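Local coordinates for DSBA-like thioredoxin domain-containing protein (Nitrosomonas europaea, PDB 2IN3) that probably acts as a thiol-disulfide oxidoreductase of the DsbA family, FrnE-like branch, perhaps as a disulfide isomerase, at residues Pro26-Glu29 with Asn30-Gln33; Thr54-Leu57 with Pro58-Ala62; Leu142-Pro145 with Glu146-Thr150. All coordinates share one frame; numbering follows the deposited sequence.

Interaction 1 of 3, residues Pro26-Glu29 with Asn30-Gln33. With EDO (1,2-ethanediol), chain E.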
ATOM      1  N   PRO A  26      -4.393  -9.713   3.182  1.00 47.27           N
ATOM      2  CA  PRO A  26      -4.196 -11.170   3.230  1.00 46.44           C
ATOM      3  C   PRO A  26      -3.958 -11.824   1.862  1.00 46.06           C
ATOM      4  O   PRO A  26      -3.295 -12.862   1.783  1.00 44.90           O
ATOM      5  CB  PRO A  26      -5.513 -11.679   3.830  1.00 46.57           C
ATOM      6  CG  PRO A  26      -6.012 -10.532   4.654  1.00 46.06           C
ATOM      7  CD  PRO A  26      -5.703  -9.342   3.769  1.00 47.52           C
ATOM      8  N   VAL A  27      -4.517 -11.241   0.796  1.00 45.94           N
ATOM      9  CA  VAL A  27      -4.424 -11.829  -0.544  1.00 44.47           C
ATOM     10  C   VAL A  27      -3.008 -11.605  -1.082  1.00 44.22           C
ATOM     11  O   VAL A  27      -2.340 -12.528  -1.567  1.00 43.66           O
ATOM     12  CB  VAL A  27      -5.450 -11.172  -1.499  1.00 45.01           C
ATOM     13  CG1 VAL A  27      -5.301 -11.736  -2.942  1.00 45.79           C
ATOM     14  CG2 VAL A  27      -6.870 -11.361  -0.955  1.00 46.62           C
ATOM     15  N   ILE A  28      -2.522 -10.381  -0.991  1.00 44.67           N
ATOM     16  CA  ILE A  28      -1.149 -10.126  -1.453  1.00 45.98           C
ATOM     17  C   ILE A  28      -0.093 -10.847  -0.589  1.00 45.14           C
ATOM     18  O   ILE A  28       0.940 -11.298  -1.111  1.00 44.81           O
ATOM     19  CB  ILE A  28      -0.867  -8.581  -1.675  1.00 47.08           C
ATOM     20  CG1 ILE A  28       0.458  -8.378  -2.465  1.00 47.20           C
ATOM     21  CG2 ILE A  28      -0.802  -7.858  -0.326  1.00 46.73           C
ATOM     22  CD1 ILE A  28       0.406  -8.966  -3.917  1.00 44.69           C
ATOM     23  N   GLU A  29      -0.366 -11.040   0.712  1.00 45.81           N
ATOM     24  CA  GLU A  29       0.517 -11.870   1.568  1.00 46.10           C
ATOM     25  C   GLU A  29       0.619 -13.319   0.996  1.00 44.72           C
ATOM     26  O   GLU A  29       1.722 -13.885   0.873  1.00 43.85           O
ATOM     27  CB  GLU A  29       0.024 -11.921   3.029  1.00 46.10           C
ATOM     28  CG  GLU A  29       0.859 -12.856   3.981  1.00 47.93           C
ATOM     29  CD  GLU A  29       0.130 -13.255   5.313  1.00 49.07           C
ATOM     30  OE1 GLU A  29      -0.967 -12.715   5.608  1.00 56.16           O
ATOM     31  OE2 GLU A  29       0.663 -14.130   6.065  1.00 53.58           O
ATOM     32  N   ASN A  30      -0.526 -13.908   0.688  1.00 44.08           N
ATOM     33  CA  ASN A  30      -0.544 -15.257   0.125  1.00 44.93           C
ATOM     34  C   ASN A  30       0.175 -15.336  -1.213  1.00 44.51           C
ATOM     35  O   ASN A  30       0.954 -16.266  -1.454  1.00 43.96           O
ATOM     36  CB  ASN A  30      -1.963 -15.811  -0.000  1.00 44.93           C
ATOM     37  CG  ASN A  30      -1.961 -17.328  -0.276  1.00 50.40           C
ATOM     38  OD1 ASN A  30      -1.806 -17.780  -1.415  1.00 54.24           O
ATOM     39  ND2 ASN A  30      -2.092 -18.120   0.788  1.00 55.11           N
ATOM     40  N   ILE A  31      -0.070 -14.340  -2.075  1.00 44.41           N
ATOM     41  CA  ILE A  31       0.599 -14.269  -3.377  1.00 44.77           C
ATOM     42  C   ILE A  31       2.130 -14.221  -3.193  1.00 44.94           C
ATOM     43  O   ILE A  31       2.872 -15.011  -3.801  1.00 44.15           O
ATOM     44  CB  ILE A  31       0.104 -13.043  -4.182  1.00 45.65           C
ATOM     45  CG1 ILE A  31      -1.351 -13.224  -4.596  1.00 44.16           C
ATOM     46  CG2 ILE A  31       0.980 -12.840  -5.457  1.00 46.89           C
ATOM     47  CD1 ILE A  31      -2.004 -11.892  -5.121  1.00 46.73           C
ATOM     48  N   ARG A  32       2.596 -13.308  -2.346  1.00 44.83           N
ATOM     49  CA  ARG A  32       4.036 -13.262  -1.968  1.00 47.92           C
ATOM     50  C   ARG A  32       4.540 -14.573  -1.440  1.00 48.31           C
ATOM     51  O   ARG A  32       5.664 -14.977  -1.727  1.00 50.61           O
ATOM     52  CB  ARG A  32       4.312 -12.190  -0.896  1.00 46.78           C
ATOM     53  CG  ARG A  32       4.066 -10.787  -1.391  1.00 49.58           C
ATOM     54  CD  ARG A  32       4.365  -9.785  -0.311  1.00 47.30           C
ATOM     55  NE  ARG A  32       5.764  -9.853   0.025  1.00 53.41           N
ATOM     56  CZ  ARG A  32       6.254 -10.020   1.233  1.00 52.39           C
ATOM     57  NH1 ARG A  32       5.461 -10.111   2.292  1.00 57.05           N
ATOM     58  NH2 ARG A  32       7.548 -10.077   1.377  1.00 51.63           N
ATOM     59  N   GLN A  33       3.754 -15.236  -0.608  1.00 49.48           N
ATOM     60  CA  GLN A  33       4.217 -16.491  -0.044  1.00 50.27           C
ATOM     61  C   GLN A  33       4.336 -17.553  -1.152  1.00 48.27           C
ATOM     62  O   GLN A  33       5.311 -18.294  -1.166  1.00 50.03           O
ATOM     63  CB  GLN A  33       3.298 -16.951   1.093  1.00 50.35           C
ATOM     64  CG  GLN A  33       3.456 -16.082   2.375  1.00 53.90           C
ATOM     65  CD  GLN A  33       2.378 -16.322   3.458  1.00 55.71           C
ATOM     66  OE1 GLN A  33       1.265 -16.834   3.179  1.00 62.10           O
ATOM     67  NE2 GLN A  33       2.699 -15.930   4.695  1.00 58.40           N
TER
HETATM   68  C1  EDO E 218       6.958 -13.537   1.543  1.00 67.33           C
HETATM   69  O1  EDO E 218       6.533 -14.418   2.581  1.00 65.38           O
HETATM   70  C2  EDO E 218       7.931 -14.260   0.613  1.00 67.81           C
HETATM   71  O2  EDO E 218       7.774 -15.668   0.816  1.00 68.66           O

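Interaction 2 of 3, residues Thr54-Leu57 with Pro58-Ala62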
ATOM      1  N   THR A  54      -6.595  19.998   3.654  1.00 51.47           N
ATOM      2  CA  THR A  54      -7.888  20.543   4.074  1.00 50.26           C
ATOM      3  C   THR A  54      -8.660  19.446   4.813  1.00 49.24           C
ATOM      4  O   THR A  54      -8.519  18.265   4.483  1.00 48.18           O
ATOM      5  CB  THR A  54      -8.731  21.110   2.884  1.00 50.29           C
ATOM      6  OG1 THR A  54      -9.347  20.036   2.158  1.00 51.28           O
ATOM      7  CG2 THR A  54      -7.875  21.958   1.937  1.00 50.41           C
ATOM      8  N   PRO A  55      -9.439  19.827   5.844  1.00 48.19           N
ATOM      9  CA  PRO A  55     -10.238  18.835   6.561  1.00 47.68           C
ATOM     10  C   PRO A  55     -11.132  17.996   5.649  1.00 46.70           C
ATOM     11  O   PRO A  55     -11.600  18.458   4.602  1.00 45.66           O
ATOM     12  CB  PRO A  55     -11.077  19.683   7.519  1.00 47.48           C
ATOM     13  CG  PRO A  55     -10.248  20.891   7.748  1.00 48.24           C
ATOM     14  CD  PRO A  55      -9.578  21.171   6.435  1.00 48.42           C
ATOM     15  N   LEU A  56     -11.316  16.749   6.054  1.00 46.97           N
ATOM     16  CA  LEU A  56     -12.209  15.815   5.395  1.00 46.25           C
ATOM     17  C   LEU A  56     -13.657  16.314   5.530  1.00 45.96           C
ATOM     18  O   LEU A  56     -14.097  16.652   6.635  1.00 45.68           O
ATOM     19  CB  LEU A  56     -12.014  14.441   6.045  1.00 47.04           C
ATOM     20  CG  LEU A  56     -12.706  13.223   5.465  1.00 46.23           C
ATOM     21  CD1 LEU A  56     -12.286  13.065   4.015  1.00 47.48           C
ATOM     22  CD2 LEU A  56     -12.380  11.990   6.288  1.00 46.52           C
ATOM     23  N   LEU A  57     -14.376  16.409   4.410  1.00 45.11           N
ATOM     24  CA  LEU A  57     -15.779  16.836   4.421  1.00 44.03           C
ATOM     25  C   LEU A  57     -16.731  15.698   4.829  1.00 43.52           C
ATOM     26  O   LEU A  57     -16.441  14.547   4.555  1.00 42.89           O
ATOM     27  CB  LEU A  57     -16.172  17.421   3.063  1.00 44.41           C
ATOM     28  CG  LEU A  57     -15.662  18.844   2.749  1.00 44.89           C
ATOM     29  CD1 LEU A  57     -15.631  19.083   1.240  1.00 46.43           C
ATOM     30  CD2 LEU A  57     -16.472  19.945   3.448  1.00 45.62           C
ATOM     31  N   PRO A  58     -17.873  16.023   5.484  1.00 43.11           N
ATOM     32  CA  PRO A  58     -18.790  15.007   6.029  1.00 42.82           C
ATOM     33  C   PRO A  58     -19.271  13.969   5.019  1.00 42.82           C
ATOM     34  O   PRO A  58     -19.305  12.789   5.357  1.00 43.18           O
ATOM     35  CB  PRO A  58     -19.983  15.831   6.532  1.00 42.63           C
ATOM     36  CG  PRO A  58     -19.427  17.187   6.781  1.00 42.95           C
ATOM     37  CD  PRO A  58     -18.361  17.389   5.753  1.00 42.90           C
ATOM     38  N   GLU A  59     -19.663  14.411   3.820  1.00 42.93           N
ATOM     39  CA  GLU A  59     -20.137  13.520   2.746  1.00 42.64           C
ATOM     40  C   GLU A  59     -19.059  12.549   2.321  1.00 41.69           C
ATOM     41  O   GLU A  59     -19.316  11.348   2.115  1.00 40.30           O
ATOM     42  CB  GLU A  59     -20.545  14.338   1.522  1.00 43.23           C
ATOM     43  CG  GLU A  59     -22.003  14.705   1.469  1.00 46.77           C
ATOM     44  CD  GLU A  59     -22.259  15.935   0.611  1.00 51.17           C
ATOM     45  OE1 GLU A  59     -21.366  16.308  -0.187  1.00 55.01           O
ATOM     46  OE2 GLU A  59     -23.344  16.538   0.741  1.00 51.75           O
ATOM     47  N   LYS A  60     -17.849  13.082   2.177  1.00 40.99           N
ATOM     48  CA  LYS A  60     -16.694  12.270   1.805  1.00 41.02           C
ATOM     49  C   LYS A  60     -16.354  11.289   2.925  1.00 40.34           C
ATOM     50  O   LYS A  60     -16.060  10.112   2.673  1.00 39.60           O
ATOM     51  CB  LYS A  60     -15.490  13.170   1.415  1.00 41.61           C
ATOM     52  CG  LYS A  60     -14.197  12.399   1.058  1.00 44.87           C
ATOM     53  CD  LYS A  60     -14.374  11.428  -0.117  1.00 49.62           C
ATOM     54  CE  LYS A  60     -14.756  12.182  -1.407  1.00 55.13           C
ATOM     55  NZ  LYS A  60     -15.251  11.265  -2.500  1.00 58.82           N
ATOM     56  N   ARG A  61     -16.413  11.755   4.169  1.00 39.91           N
ATOM     57  CA  ARG A  61     -16.167  10.847   5.308  1.00 40.04           C
ATOM     58  C   ARG A  61     -17.178   9.674   5.316  1.00 39.08           C
ATOM     59  O   ARG A  61     -16.809   8.536   5.550  1.00 39.40           O
ATOM     60  CB  ARG A  61     -16.235  11.636   6.620  1.00 40.20           C
ATOM     61  CG  ARG A  61     -16.069  10.820   7.881  1.00 41.11           C
ATOM     62  CD  ARG A  61     -16.322  11.684   9.164  1.00 41.21           C
ATOM     63  NE  ARG A  61     -16.221  10.817  10.340  1.00 44.05           N
ATOM     64  CZ  ARG A  61     -17.246  10.158  10.879  1.00 48.53           C
ATOM     65  NH1 ARG A  61     -18.483  10.302  10.380  1.00 49.61           N
ATOM     66  NH2 ARG A  61     -17.046   9.360  11.927  1.00 47.48           N
ATOM     67  N   ALA A  62     -18.445   9.967   5.065  1.00 38.96           N
ATOM     68  CA  ALA A  62     -19.463   8.898   5.034  1.00 40.07           C
ATOM     69  C   ALA A  62     -19.196   7.895   3.903  1.00 40.66           C
ATOM     70  O   ALA A  62     -19.411   6.696   4.069  1.00 41.32           O
ATOM     71  CB  ALA A  62     -20.857   9.479   4.936  1.00 39.60           C
TER

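Interaction 3 of 3, residues Leu142-Pro145 with Glu146-Thr150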
ATOM      1  N   LEU A 142       9.772  -2.856  13.708  1.00 43.33           N
ATOM      2  CA  LEU A 142      10.266  -3.783  12.684  1.00 43.16           C
ATOM      3  C   LEU A 142      11.803  -3.889  12.637  1.00 43.65           C
ATOM      4  O   LEU A 142      12.369  -4.517  11.738  1.00 43.81           O
ATOM      5  CB  LEU A 142       9.722  -3.369  11.325  1.00 43.80           C
ATOM      6  CG  LEU A 142       8.240  -3.742  11.237  1.00 43.27           C
ATOM      7  CD1 LEU A 142       7.636  -3.024  10.054  1.00 45.40           C
ATOM      8  CD2 LEU A 142       8.088  -5.239  11.097  1.00 42.35           C
ATOM      9  N   GLY A 143      12.465  -3.272  13.596  1.00 42.47           N
ATOM     10  CA  GLY A 143      13.917  -3.420  13.713  1.00 43.18           C
ATOM     11  C   GLY A 143      14.692  -2.374  12.926  1.00 43.69           C
ATOM     12  O   GLY A 143      15.916  -2.469  12.803  1.00 44.28           O
ATOM     13  N   ILE A 144      13.996  -1.353  12.435  1.00 44.03           N
ATOM     14  CA  ILE A 144      14.652  -0.241  11.750  1.00 45.24           C
ATOM     15  C   ILE A 144      14.825   0.932  12.719  1.00 45.88           C
ATOM     16  O   ILE A 144      13.834   1.564  13.102  1.00 45.46           O
ATOM     17  CB  ILE A 144      13.859   0.208  10.519  1.00 44.89           C
ATOM     18  CG1 ILE A 144      13.629  -0.982   9.588  1.00 45.21           C
ATOM     19  CG2 ILE A 144      14.607   1.336   9.801  1.00 46.12           C
ATOM     20  CD1 ILE A 144      12.723  -0.693   8.405  1.00 44.42           C
ATOM     21  N   PRO A 145      16.091   1.230  13.121  1.00 47.05           N
ATOM     22  CA  PRO A 145      16.341   2.317  14.071  1.00 47.83           C
ATOM     23  C   PRO A 145      15.914   3.667  13.514  1.00 48.57           C
ATOM     24  O   PRO A 145      16.020   3.893  12.321  1.00 48.44           O
ATOM     25  CB  PRO A 145      17.872   2.295  14.265  1.00 48.07           C
ATOM     26  CG  PRO A 145      18.323   0.970  13.751  1.00 48.06           C
ATOM     27  CD  PRO A 145      17.336   0.557  12.706  1.00 46.83           C
ATOM     28  N   GLU A 146      15.460   4.550  14.399  1.00 49.46           N
ATOM     29  CA  GLU A 146      15.007   5.887  14.053  1.00 50.63           C
ATOM     30  C   GLU A 146      16.130   6.713  13.418  1.00 50.68           C
ATOM     31  O   GLU A 146      15.890   7.620  12.593  1.00 50.60           O
ATOM     32  CB  GLU A 146      14.548   6.529  15.353  1.00 50.82           C
ATOM     33  CG  GLU A 146      14.043   7.957  15.285  1.00 52.86           C
ATOM     34  CD  GLU A 146      13.428   8.395  16.623  1.00 53.05           C
ATOM     35  OE1 GLU A 146      12.715   7.583  17.265  1.00 56.94           O
ATOM     36  OE2 GLU A 146      13.642   9.555  17.024  1.00 55.31           O
ATOM     37  N   SER A 147      17.363   6.406  13.829  1.00 49.96           N
ATOM     38  CA  SER A 147      18.540   7.040  13.253  1.00 49.79           C
ATOM     39  C   SER A 147      18.765   6.690  11.766  1.00 49.64           C
ATOM     40  O   SER A 147      19.463   7.434  11.058  1.00 49.13           O
ATOM     41  CB  SER A 147      19.809   6.691  14.094  1.00 49.55           C
ATOM     42  OG  SER A 147      20.044   5.246  13.922  1.00 50.27           O
ATOM     43  N   ARG A 148      18.169   5.563  11.293  1.00 49.76           N
ATOM     44  CA  ARG A 148      18.258   5.217   9.881  1.00 50.10           C
ATOM     45  C   ARG A 148      17.003   5.719   9.154  1.00 48.84           C
ATOM     46  O   ARG A 148      17.108   6.349   8.098  1.00 48.84           O
ATOM     47  CB  ARG A 148      18.502   3.707   9.673  1.00 49.56           C
ATOM     48  CG  ARG A 148      19.916   3.233  10.080  1.00 53.07           C
ATOM     49  CD  ARG A 148      19.973   1.737  10.480  1.00 53.85           C
ATOM     50  NE  ARG A 148      20.145   0.808   9.348  1.00 60.34           N
ATOM     51  CZ  ARG A 148      19.284  -0.144   8.962  1.00 63.31           C
ATOM     52  NH1 ARG A 148      18.112  -0.352   9.585  1.00 63.85           N
ATOM     53  NH2 ARG A 148      19.600  -0.907   7.918  1.00 64.86           N
ATOM     54  N   PHE A 149      15.830   5.484   9.752  1.00 47.58           N
ATOM     55  CA  PHE A 149      14.552   5.861   9.139  1.00 46.24           C
ATOM     56  C   PHE A 149      14.332   7.360   8.952  1.00 45.82           C
ATOM     57  O   PHE A 149      13.915   7.787   7.870  1.00 44.33           O
ATOM     58  CB  PHE A 149      13.356   5.290   9.916  1.00 45.51           C
ATOM     59  CG  PHE A 149      12.022   5.683   9.325  1.00 44.99           C
ATOM     60  CD1 PHE A 149      11.490   4.961   8.269  1.00 42.77           C
ATOM     61  CD2 PHE A 149      11.327   6.799   9.797  1.00 43.78           C
ATOM     62  CE1 PHE A 149      10.248   5.323   7.689  1.00 44.30           C
ATOM     63  CE2 PHE A 149      10.103   7.167   9.230  1.00 44.78           C
ATOM     64  CZ  PHE A 149       9.564   6.424   8.176  1.00 43.76           C
ATOM     65  N   THR A 150      14.544   8.147  10.010  1.00 44.77           N
ATOM     66  CA  THR A 150      14.169   9.568   9.953  1.00 45.68           C
ATOM     67  C   THR A 150      14.946  10.398   8.898  1.00 45.66           C
ATOM     68  O   THR A 150      14.315  11.134   8.130  1.00 46.02           O
ATOM     69  CB  THR A 150      14.180  10.253  11.336  1.00 46.14           C
ATOM     70  OG1 THR A 150      13.248   9.588  12.195  1.00 45.32           O
ATOM     71  CG2 THR A 150      13.762  11.711  11.225  1.00 47.14           C
TER

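Interaction 1 of 3, residues Pro26-Glu29 with Asn30-Gln33
With CG1 of I28 swung opposite its own backbone N (chi1 -167°) and CG1 of I31 set beside its backbone N (chi1 -68°), the two isoleucines, three residues apart, bring their CD1 atoms to 4.0 Å. V27 reaches the same methyl from one turn back, its CG1 lying 4.0 Å from CD1 of I31, so that one terminal methyl meets two side chains of the preceding turn. These residues belong to helix 19-35, the crossover of the beta-alpha-beta unit between strands 9-14 and 40-45, as in the thioredoxin fold. V27 and I31 face helix 198-211, while I28 turns to F112 and Y12, and I31 also rests on L10 of the sheet. I28 lies near, without touching, the CxxC pair at the helix start, which is probably the redox site. On the exposed side, E29 OE2 and Q33 NE2 come within 3.0 Å, the carboxylate and amide planes turned 68° apart. N30 OD1 is hydrogen-bonded to R202 NH2 of helix 198-211. An ethanediol molecule, probably from the crystallisation liquor, rests C1 on one face of the R32 guanidinium, 3.5 Å from NH2, off-centre toward the rim, and its O2 makes a weak 3.4 Å hydrogen bond to R32 O.

Interaction 2 of 3, residues Thr54-Leu57 with Pro58-Ala62
The flat peptide group joining L57 to P58 has the proline ring at one end, and that ring, bonded directly to L57, brings its CD to 3.5 Å from L57 CB, a closeness largely imposed by the chain, while CD2 of L57 reaches the same P58 CD at 3.9 Å. The carbonyl oxygen of that group points into the first turn of helix 58-75, where R61 N donates to L57 O over 2.8 Å, the N-H directed at the oxygen with an angle of 162° and lying almost in line with the C=O bond. The guanidinium of R61 reaches out of this turn, NE hydrogen-bonded to L85 O and NH2 to A84 O. L57 is thus the N-cap residue, and P58, which has no N-H to offer, occupies the first position of the helix, where none is needed. Across the cap, L56 spreads its two methyls over the incoming turn: CD1 lies 3.6 Å from CG of K60, and CD2 lies 3.9 Å from CB of R61, with the leucine branches running roughly perpendicular to both chains. With CG opposite the backbone N (chi1 -173°), the branch is directed to this side of the turn, and chi2 then spreads the methyls. An alanine here would lack both methyls and is likely to leave the aliphatic roots of K60 and R61 without their neighbour from the loop. K60 is bent at chi2 and chi3 and hydrogen-bonds through NZ to Q63 OE1, while the backbone of L56 is hydrogen-bonded to F89, which ties this surface turn to a second loop.

Interaction 3 of 3, residues Leu142-Pro145 with Glu146-Thr150
R148 lays its aliphatic arm against the pyrrolidine ring of P145, CD standing 3.6 Å from the proline CD, before the guanidinium closes in with NH1 at 3.3 Å from that same carbon. The site is a helix-to-helix junction: a Schellman motif ends helix 132-141, with G143 at positive phi as its C' residue, and P145 is the N-cap of helix 146-154 two residues later. The arginine gets there by leaving its backbone with CG beside the N (chi1 -71°) and then bending at chi3, which folds the chain back along the loop. P145 CD sits at the edge of the guanidinium, near its plane, whereas CG2 of I144 approaches NH1 obliquely. The charged group has a further partner in E107, a long, weak ion pair from NH1 to OE2. The same I144 methyl, CG2, also meets CB of F149 at 4.1 Å, and the two residues continue into the interior: I144 packs on V103 and I106 of helix 94-106, and F149, its ring carried away from the loop, on L132 and A139 of helix 132-141 and on S102. I144 and F149 are buried, while P145 and R148 are exposed. The cap itself is made by backbone alone, since proline offers no polar side-chain atom. P145 O takes two bonds, one from F149 N at 3.0 Å lying in the carbonyl plane and nearly straight at 170°, the other from R148 N at 2.9 Å, whose donor stands well above that plane.

Along the chain the three contacts follow in series, each closing before the next opens, and none touches another. Interaction 1 lies in helix 19-35, within the beta-alpha-beta unit of the thioredoxin-like sheet. Interactions 2 and 3 both belong to the largely helical region inserted between strands 40-45 and 179-184, the arrangement expected of a DsbA-type protein. Each of these two marks a helix start, of 58-75 and 146-154 respectively. Centres of interactions 1 and 2 are about 32 Å apart, on opposite sides of the chain's centre; those of 1 and 3 about 25 Å, and of 2 and 3 about 33 Å. The contacts are thus spread over a sheet-flanking helix and two helix starts of the inserted region.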